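Local coordinates for protein 2-Cys peroxiredoxin (Plasmodium yoelii, PDB 2H01) that probably reduces hydrogen peroxide and organic hydroperoxides to water and alcohols as a thiol-dependent peroxidase of the peroxiredoxin family, at residues G30-L35 with N65-G70; L35-P40 with I95-I100; Y39-T44 with C71-K76. One frame throughout, in Å; residues are numbered along the deposited sequence.

Contact 1: residues G30-L35 with N65-G70; sequences GKKYVL and NVELLG
Y33 and L35 bind the strand beginning at V66 through main-chain hydrogen bonds that alternate in direction. Y33 N donates to N65 O (3.0 Å), and Y33 O receives E67 N at 2.8 Å with an almost straight N-H...O angle of 174°. L35 then repeats the pattern, its N giving to E67 O and its O taking L69 N. Y33 thus bonds to the residues on either side of V66, and L35 to those on either side of L68, as parallel pairing requires. The side chains divide between two faces. On one, L35 and L68 lie side by side, L35 CB reaching L68 CD2 at 3.7 Å, while L35 CB also meets V66 CG1 and Y33 CB packs on V66 CG2. On the other, V34 CG1 touches L69 CD1 (3.8 Å), and the aliphatic K32 CG rests on E67 CB. Branched aliphatic residues suit a strand that is covered on both faces: helices 147-163 and 58-63 close over V66, and F28 covers V34 and L69. Y33 is amphipathic in use, its ring packing against L157 and Q158 of helix 147-163 while its hydroxyl bonds to E161. At the strand entrance N65 has a positive phi (58°) and serves as the C-prime residue of a Schellman motif, with V66 N turned back to F61 O. Its side-chain amide, with CG anti to the backbone N (chi1 -158°), also reaches across, ND2 giving a weak bond to K31 O (3.1 Å). Two parallel strands linked through helices make the beta-alpha-beta unit of the thioredoxin fold.

Contact 2: residues L35-P40 with I95-I100; sequences LLYFYP and IKHTLI
Y37 and H97 both carry CG between the backbone N and the carbonyl carbon (chi1 69° and 64°), and these torsions bring the two rings tip to tip over the strand that lies between their own. That strand, 66-72, pairs in parallel with both 33-38 and 98-101 in the central sheet of the thioredoxin fold, so the two segments meet through long side chains instead of backbone. The nearest CA atoms, those of Y37 and L99, are 9.6 Å apart, and G70 on the middle strand has no side chain, so that its CA lies against one face of the Y37 ring. The aromatic pair meets rim to rim: the ring centroids are 5.8 Å apart, the planes turned by 65°, and neither ring lies over the face of the other. The tyrosine hydroxyl faces the imidazole edge, with Y37 OH 3.4 Å from H97 NE2. One face of the H97 ring is covered by I95 CD1, 3.8 Å above the plane and toward the rim. H97 ND1 makes a weak bond to T98 O, which can partly satisfy a polar nitrogen in this buried place. Helix 49-56 closes over the pair, I51 and L54 packing on Y37 and D55 on H97. L99 sends its two methyl groups to different tyrosines, a task suited to its fork: CD1 approaches Y39 OH, whose bonding partner is D42, and CD2 approaches Y37 OH. L36 and I100 reach across beside C71, long enough as aliphatic chains to span the middle strand. Their ends touch methyl to methyl, L36 CD1 against I100 CD1 at 4.2 Å.

Contact 3: residues Y39-T44 with C71-K76; sequences YPLDFT and CSVDSK
D74 OD2 is gripped by two donors, the backbone D42 N at 2.7 Å and S72 OG at 2.8 Å. The amide comes from above the carboxylate plane, 39° out of it and with a bent N-H...O angle of 134°, whereas the serine hydroxyl uses the anti lone pair. Aspartate fits here because its short side chain brings a strong acceptor to a turning backbone. The two aspartates slide past each other in opposite directions, leaving D42 OD1 only 3.1 Å from D74 OD2. Such close carboxylate oxygens would be expected to repel, but D74 OD2 has its two donors and D42 OD1 accepts from Y39 OH (2.8 Å) on its syn side; the other oxygen, D42 OD2, bonds to H79 of helix 76-83. These donors would offset part of the negative charge. Y39 CG lies between the backbone N and the carbonyl carbon (chi1 59°), which goes with its ring face lying against S72 CB, 3.5 Å from the centroid, in a CH-pi contact; serine is small enough to let the ring come down on the strand. Y39 N also gives to C71 O at 3.0 Å. Beyond this backbone bond a water bridges the two segments, donating to P40 O and accepting from V73 N, while L41 CD2 packs on V73 CG2. The side chain of Y39 is about 11 Å from that of C47, the predicted peroxidatic cysteine. Here the C-terminal ends of parallel strands 33-38 and 66-72 in the thioredoxin-fold sheet meet the loop running to C47 and helix 49-56, consistent with a peroxiredoxin active-site region.

Strand 33-38 enters through contact 1, contributes side chains to contact 2 and ends where contact 3 begins. Its partner 66-72 runs from contact 1 into contact 3 and also pairs with 98-101, which supplies the other side of contact 2. The centres of contacts 1 and 2 lie about 11 Å apart, those of 2 and 3 about 9 Å, and those of 1 and 3 about 20 Å. Along the chain the first segments of all three come in order at 30-44, followed by 65-76 and finally 95-100. One sheet of the thioredoxin-like domain thus connects the start of its central strands with the loop that leads toward the predicted active-site cysteine.

Contact 1: residues G30-L35 with N65-G70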
# COMPACT_ATOMS: atom_id res chain seq x y z
N GLY A 30 -9.13 -13.46 1.53
CA GLY A 30 -10.17 -13.89 2.45
C GLY A 30 -9.89 -13.53 3.90
O GLY A 30 -10.50 -14.08 4.81
N LYS A 31 -8.95 -12.61 4.11
CA LYS A 31 -8.61 -12.18 5.45
C LYS A 31 -8.76 -10.68 5.61
O LYS A 31 -9.56 -10.21 6.41
CB LYS A 31 -7.16 -12.57 5.80
CG LYS A 31 -6.88 -14.07 5.76
CD LYS A 31 -7.73 -14.83 6.76
CE LYS A 31 -7.72 -16.32 6.48
NZ LYS A 31 -6.34 -16.86 6.42
N LYS A 32 -8.07 -9.95 4.74
CA LYS A 32 -7.84 -8.53 4.87
C LYS A 32 -8.01 -7.86 3.51
O LYS A 32 -7.80 -8.49 2.49
CB LYS A 32 -6.41 -8.31 5.33
CG LYS A 32 -6.29 -7.71 6.69
CD LYS A 32 -6.68 -8.69 7.77
CE LYS A 32 -6.34 -8.12 9.11
NZ LYS A 32 -7.24 -6.99 9.40
N TYR A 33 -8.35 -6.57 3.49
CA TYR A 33 -8.22 -5.81 2.26
C TYR A 33 -6.77 -5.35 2.37
O TYR A 33 -6.24 -5.28 3.48
CB TYR A 33 -9.14 -4.59 2.25
CG TYR A 33 -10.61 -4.90 2.24
CD1 TYR A 33 -11.24 -5.44 3.36
CD2 TYR A 33 -11.38 -4.64 1.10
CE1 TYR A 33 -12.60 -5.71 3.36
CE2 TYR A 33 -12.75 -4.90 1.08
CZ TYR A 33 -13.35 -5.44 2.22
OH TYR A 33 -14.70 -5.72 2.21
N VAL A 34 -6.12 -5.04 1.25
CA VAL A 34 -4.73 -4.60 1.32
C VAL A 34 -4.50 -3.25 0.67
O VAL A 34 -4.99 -3.01 -0.43
CB VAL A 34 -3.78 -5.62 0.63
CG1 VAL A 34 -2.33 -5.13 0.72
CG2 VAL A 34 -3.93 -7.00 1.27
N LEU A 35 -3.78 -2.37 1.36
CA LEU A 35 -3.43 -1.08 0.79
C LEU A 35 -1.92 -1.16 0.57
O LEU A 35 -1.13 -1.00 1.51
CB LEU A 35 -3.76 0.09 1.74
CG LEU A 35 -3.80 1.54 1.18
CD1 LEU A 35 -2.42 2.06 0.87
CD2 LEU A 35 -4.65 1.58 -0.06
N ASN A 65 -10.56 -3.23 8.53
CA ASN A 65 -9.95 -4.50 8.18
C ASN A 65 -9.02 -4.41 6.96
O ASN A 65 -9.06 -5.25 6.05
CB ASN A 65 -11.05 -5.54 7.94
CG ASN A 65 -10.56 -6.96 8.09
OD1 ASN A 65 -9.56 -7.22 8.77
ND2 ASN A 65 -11.28 -7.91 7.49
N VAL A 66 -8.17 -3.38 6.97
CA VAL A 66 -7.21 -3.14 5.90
C VAL A 66 -5.78 -3.30 6.39
O VAL A 66 -5.39 -2.72 7.41
CB VAL A 66 -7.34 -1.72 5.33
CG1 VAL A 66 -6.23 -1.47 4.31
CG2 VAL A 66 -8.70 -1.54 4.68
N GLU A 67 -5.00 -4.06 5.64
CA GLU A 67 -3.60 -4.33 5.94
C GLU A 67 -2.70 -3.38 5.13
O GLU A 67 -2.77 -3.36 3.90
CB GLU A 67 -3.26 -5.78 5.59
CG GLU A 67 -1.85 -6.24 5.94
CD GLU A 67 -1.63 -6.41 7.43
OE1 GLU A 67 -2.61 -6.74 8.15
OE2 GLU A 67 -0.49 -6.23 7.88
N LEU A 68 -1.87 -2.61 5.82
CA LEU A 68 -0.98 -1.67 5.16
C LEU A 68 0.35 -2.30 4.79
O LEU A 68 0.97 -2.96 5.62
CB LEU A 68 -0.68 -0.47 6.05
CG LEU A 68 -1.68 0.68 6.16
CD1 LEU A 68 -1.08 1.78 7.04
CD2 LEU A 68 -1.98 1.22 4.77
N LEU A 69 0.79 -2.09 3.55
CA LEU A 69 2.07 -2.62 3.08
C LEU A 69 2.82 -1.52 2.32
O LEU A 69 2.36 -1.05 1.28
CB LEU A 69 1.86 -3.85 2.17
CG LEU A 69 1.23 -5.09 2.84
CD1 LEU A 69 1.10 -6.21 1.83
CD2 LEU A 69 2.09 -5.56 4.01
N GLY A 70 3.95 -1.11 2.88
CA GLY A 70 4.78 -0.09 2.25
C GLY A 70 5.91 -0.74 1.47
O GLY A 70 6.63 -1.57 2.00

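Contact 2: residues L35-P40 with I95-I100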
# COMPACT_ATOMS: atom_id res chain seq x y z
N LEU A 35 -3.78 -2.37 1.36
CA LEU A 35 -3.43 -1.08 0.79
C LEU A 35 -1.92 -1.16 0.57
O LEU A 35 -1.13 -1.00 1.51
CB LEU A 35 -3.76 0.09 1.74
CG LEU A 35 -3.80 1.54 1.18
CD1 LEU A 35 -2.42 2.06 0.87
CD2 LEU A 35 -4.65 1.58 -0.06
N LEU A 36 -1.53 -1.44 -0.67
CA LEU A 36 -0.12 -1.53 -1.03
C LEU A 36 0.29 -0.18 -1.60
O LEU A 36 -0.35 0.33 -2.52
CB LEU A 36 0.09 -2.60 -2.11
CG LEU A 36 1.52 -2.66 -2.68
CD1 LEU A 36 2.48 -3.18 -1.62
CD2 LEU A 36 1.57 -3.56 -3.92
N TYR A 37 1.36 0.41 -1.05
CA TYR A 37 1.82 1.70 -1.54
C TYR A 37 3.31 1.67 -1.84
O TYR A 37 4.07 0.94 -1.21
CB TYR A 37 1.49 2.83 -0.54
CG TYR A 37 2.27 2.80 0.76
CD1 TYR A 37 1.80 2.09 1.87
CD2 TYR A 37 3.46 3.51 0.89
CE1 TYR A 37 2.49 2.09 3.08
CE2 TYR A 37 4.18 3.51 2.10
CZ TYR A 37 3.68 2.80 3.19
OH TYR A 37 4.37 2.83 4.37
N PHE A 38 3.73 2.48 -2.80
CA PHE A 38 5.14 2.55 -3.20
C PHE A 38 5.79 3.91 -2.99
O PHE A 38 5.17 4.95 -3.15
CB PHE A 38 5.31 2.21 -4.69
CG PHE A 38 4.99 0.79 -5.05
CD1 PHE A 38 3.68 0.40 -5.31
CD2 PHE A 38 6.01 -0.15 -5.14
CE1 PHE A 38 3.38 -0.93 -5.65
CE2 PHE A 38 5.72 -1.49 -5.48
CZ PHE A 38 4.40 -1.87 -5.73
N TYR A 39 7.06 3.89 -2.62
CA TYR A 39 7.82 5.12 -2.48
C TYR A 39 9.19 4.80 -3.07
O TYR A 39 9.61 3.64 -3.10
CB TYR A 39 7.90 5.59 -1.02
CG TYR A 39 8.53 4.62 -0.05
CD1 TYR A 39 7.80 3.56 0.48
CD2 TYR A 39 9.87 4.77 0.34
CE1 TYR A 39 8.38 2.67 1.38
CE2 TYR A 39 10.46 3.89 1.24
CZ TYR A 39 9.71 2.85 1.76
OH TYR A 39 10.28 1.98 2.64
N PRO A 40 9.90 5.81 -3.59
CA PRO A 40 11.22 5.64 -4.20
C PRO A 40 12.29 4.98 -3.33
O PRO A 40 12.75 3.87 -3.62
CB PRO A 40 11.62 7.07 -4.57
CG PRO A 40 10.31 7.78 -4.76
CD PRO A 40 9.48 7.22 -3.63
N ILE A 95 7.45 2.84 13.01
CA ILE A 95 6.15 2.62 12.41
C ILE A 95 5.64 1.22 12.67
O ILE A 95 6.39 0.27 12.85
CB ILE A 95 6.15 2.92 10.92
CG1 ILE A 95 7.01 1.91 10.16
CG2 ILE A 95 6.58 4.32 10.67
CD1 ILE A 95 6.56 1.65 8.78
N LYS A 96 4.33 1.09 12.71
CA LYS A 96 3.73 -0.06 13.31
C LYS A 96 3.13 -1.02 12.28
O LYS A 96 2.61 -2.07 12.62
CB LYS A 96 2.76 0.36 14.40
CG LYS A 96 3.46 0.74 15.68
CD LYS A 96 4.39 -0.37 16.14
CE LYS A 96 5.44 0.11 17.14
NZ LYS A 96 4.92 0.54 18.45
N HIS A 97 3.25 -0.65 11.02
CA HIS A 97 2.74 -1.50 9.94
C HIS A 97 3.95 -2.03 9.15
O HIS A 97 5.04 -1.47 9.22
CB HIS A 97 1.77 -0.73 9.03
CG HIS A 97 2.39 0.42 8.28
ND1 HIS A 97 2.99 0.27 7.05
CD2 HIS A 97 2.44 1.74 8.57
CE1 HIS A 97 3.37 1.45 6.60
NE2 HIS A 97 3.05 2.36 7.51
N THR A 98 3.76 -3.10 8.39
CA THR A 98 4.88 -3.69 7.67
C THR A 98 5.38 -3.01 6.40
O THR A 98 4.63 -2.42 5.64
CB THR A 98 4.61 -5.21 7.37
OG1 THR A 98 5.00 -5.53 6.02
CG2 THR A 98 3.16 -5.57 7.59
N LEU A 99 6.70 -3.08 6.21
CA LEU A 99 7.35 -2.53 5.03
C LEU A 99 7.94 -3.73 4.28
O LEU A 99 8.62 -4.56 4.88
CB LEU A 99 8.46 -1.56 5.44
CG LEU A 99 8.06 -0.28 6.18
CD1 LEU A 99 9.31 0.53 6.52
CD2 LEU A 99 7.12 0.55 5.32
N ILE A 100 7.89 -3.85 3.14
CA ILE A 100 8.47 -4.98 2.42
C ILE A 100 9.58 -4.53 1.47
O ILE A 100 9.62 -3.36 1.06
CB ILE A 100 7.37 -5.73 1.63
CG1 ILE A 100 6.71 -4.79 0.62
CG2 ILE A 100 6.34 -6.32 2.58
CD1 ILE A 100 5.79 -5.49 -0.36

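Contact 3: residues Y39-T44 with C71-K76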
# COMPACT_ATOMS: atom_id res chain seq x y z
N TYR A 39 7.06 3.89 -2.62
CA TYR A 39 7.82 5.12 -2.48
C TYR A 39 9.19 4.80 -3.07
O TYR A 39 9.61 3.64 -3.10
CB TYR A 39 7.90 5.59 -1.02
CG TYR A 39 8.53 4.62 -0.05
CD1 TYR A 39 7.80 3.56 0.48
CD2 TYR A 39 9.87 4.77 0.34
CE1 TYR A 39 8.38 2.67 1.38
CE2 TYR A 39 10.46 3.89 1.24
CZ TYR A 39 9.71 2.85 1.76
OH TYR A 39 10.28 1.98 2.64
N PRO A 40 9.90 5.81 -3.59
CA PRO A 40 11.22 5.64 -4.20
C PRO A 40 12.29 4.98 -3.33
O PRO A 40 12.75 3.87 -3.62
CB PRO A 40 11.62 7.07 -4.57
CG PRO A 40 10.31 7.78 -4.76
CD PRO A 40 9.48 7.22 -3.63
N LEU A 41 12.69 5.67 -2.27
CA LEU A 41 13.77 5.18 -1.43
C LEU A 41 13.70 5.53 0.04
O LEU A 41 12.98 6.43 0.46
CB LEU A 41 15.10 5.74 -1.95
CG LEU A 41 15.51 5.45 -3.39
CD1 LEU A 41 16.65 6.38 -3.78
CD2 LEU A 41 15.91 3.99 -3.53
N ASP A 42 14.52 4.80 0.78
CA ASP A 42 14.69 4.98 2.21
C ASP A 42 15.81 6.01 2.39
O ASP A 42 16.59 6.25 1.47
CB ASP A 42 15.16 3.66 2.82
CG ASP A 42 14.04 2.66 3.03
OD1 ASP A 42 12.99 2.74 2.35
OD2 ASP A 42 14.25 1.78 3.88
N PHE A 43 15.87 6.63 3.56
CA PHE A 43 16.92 7.59 3.88
C PHE A 43 17.17 8.81 2.98
O PHE A 43 18.23 9.42 3.09
CB PHE A 43 18.26 6.83 4.04
CG PHE A 43 18.37 6.03 5.32
CD1 PHE A 43 18.41 6.67 6.56
CD2 PHE A 43 18.47 4.64 5.28
CE1 PHE A 43 18.56 5.93 7.74
CE2 PHE A 43 18.63 3.90 6.46
CZ PHE A 43 18.67 4.54 7.69
N THR A 44 16.24 9.19 2.09
CA THR A 44 16.48 10.37 1.25
C THR A 44 16.26 11.63 2.07
O THR A 44 15.95 11.55 3.25
CB THR A 44 15.53 10.45 0.00
OG1 THR A 44 14.20 10.77 0.43
CG2 THR A 44 15.54 9.13 -0.78
N CYS A 71 6.09 -0.35 0.22
CA CYS A 71 7.12 -0.96 -0.59
C CYS A 71 8.08 0.01 -1.30
O CYS A 71 7.65 1.01 -1.88
CB CYS A 71 6.44 -1.85 -1.63
SG CYS A 71 7.52 -2.72 -2.79
N SER A 72 9.38 -0.29 -1.21
CA SER A 72 10.43 0.48 -1.89
C SER A 72 11.45 -0.57 -2.31
O SER A 72 11.51 -1.66 -1.73
CB SER A 72 11.10 1.51 -0.98
OG SER A 72 12.20 0.96 -0.28
N VAL A 73 12.27 -0.26 -3.30
CA VAL A 73 13.24 -1.22 -3.78
C VAL A 73 14.41 -1.50 -2.81
O VAL A 73 15.27 -2.33 -3.11
CB VAL A 73 13.80 -0.78 -5.16
CG1 VAL A 73 12.64 -0.59 -6.14
CG2 VAL A 73 14.60 0.49 -5.02
N ASP A 74 14.44 -0.80 -1.68
CA ASP A 74 15.41 -1.02 -0.61
C ASP A 74 15.35 -2.42 0.01
O ASP A 74 14.33 -3.09 -0.05
CB ASP A 74 15.25 0.04 0.49
CG ASP A 74 15.56 1.45 0.03
OD1 ASP A 74 16.74 1.81 -0.08
OD2 ASP A 74 14.70 2.30 -0.23
N SER A 75 16.44 -2.86 0.63
CA SER A 75 16.48 -4.18 1.26
C SER A 75 15.79 -4.12 2.63
O SER A 75 15.51 -3.04 3.14
CB SER A 75 17.93 -4.63 1.46
OG SER A 75 18.58 -3.79 2.41
N LYS A 76 15.54 -5.30 3.21
CA LYS A 76 14.90 -5.35 4.52
C LYS A 76 15.83 -4.80 5.58
O LYS A 76 15.39 -4.23 6.58
CB LYS A 76 14.47 -6.78 4.88
CG LYS A 76 15.58 -7.83 4.93
CD LYS A 76 15.03 -9.08 5.62
CE LYS A 76 16.09 -10.17 5.84
NZ LYS A 76 16.47 -10.82 4.55
O HOH W 1 11.25 1.95 -4.77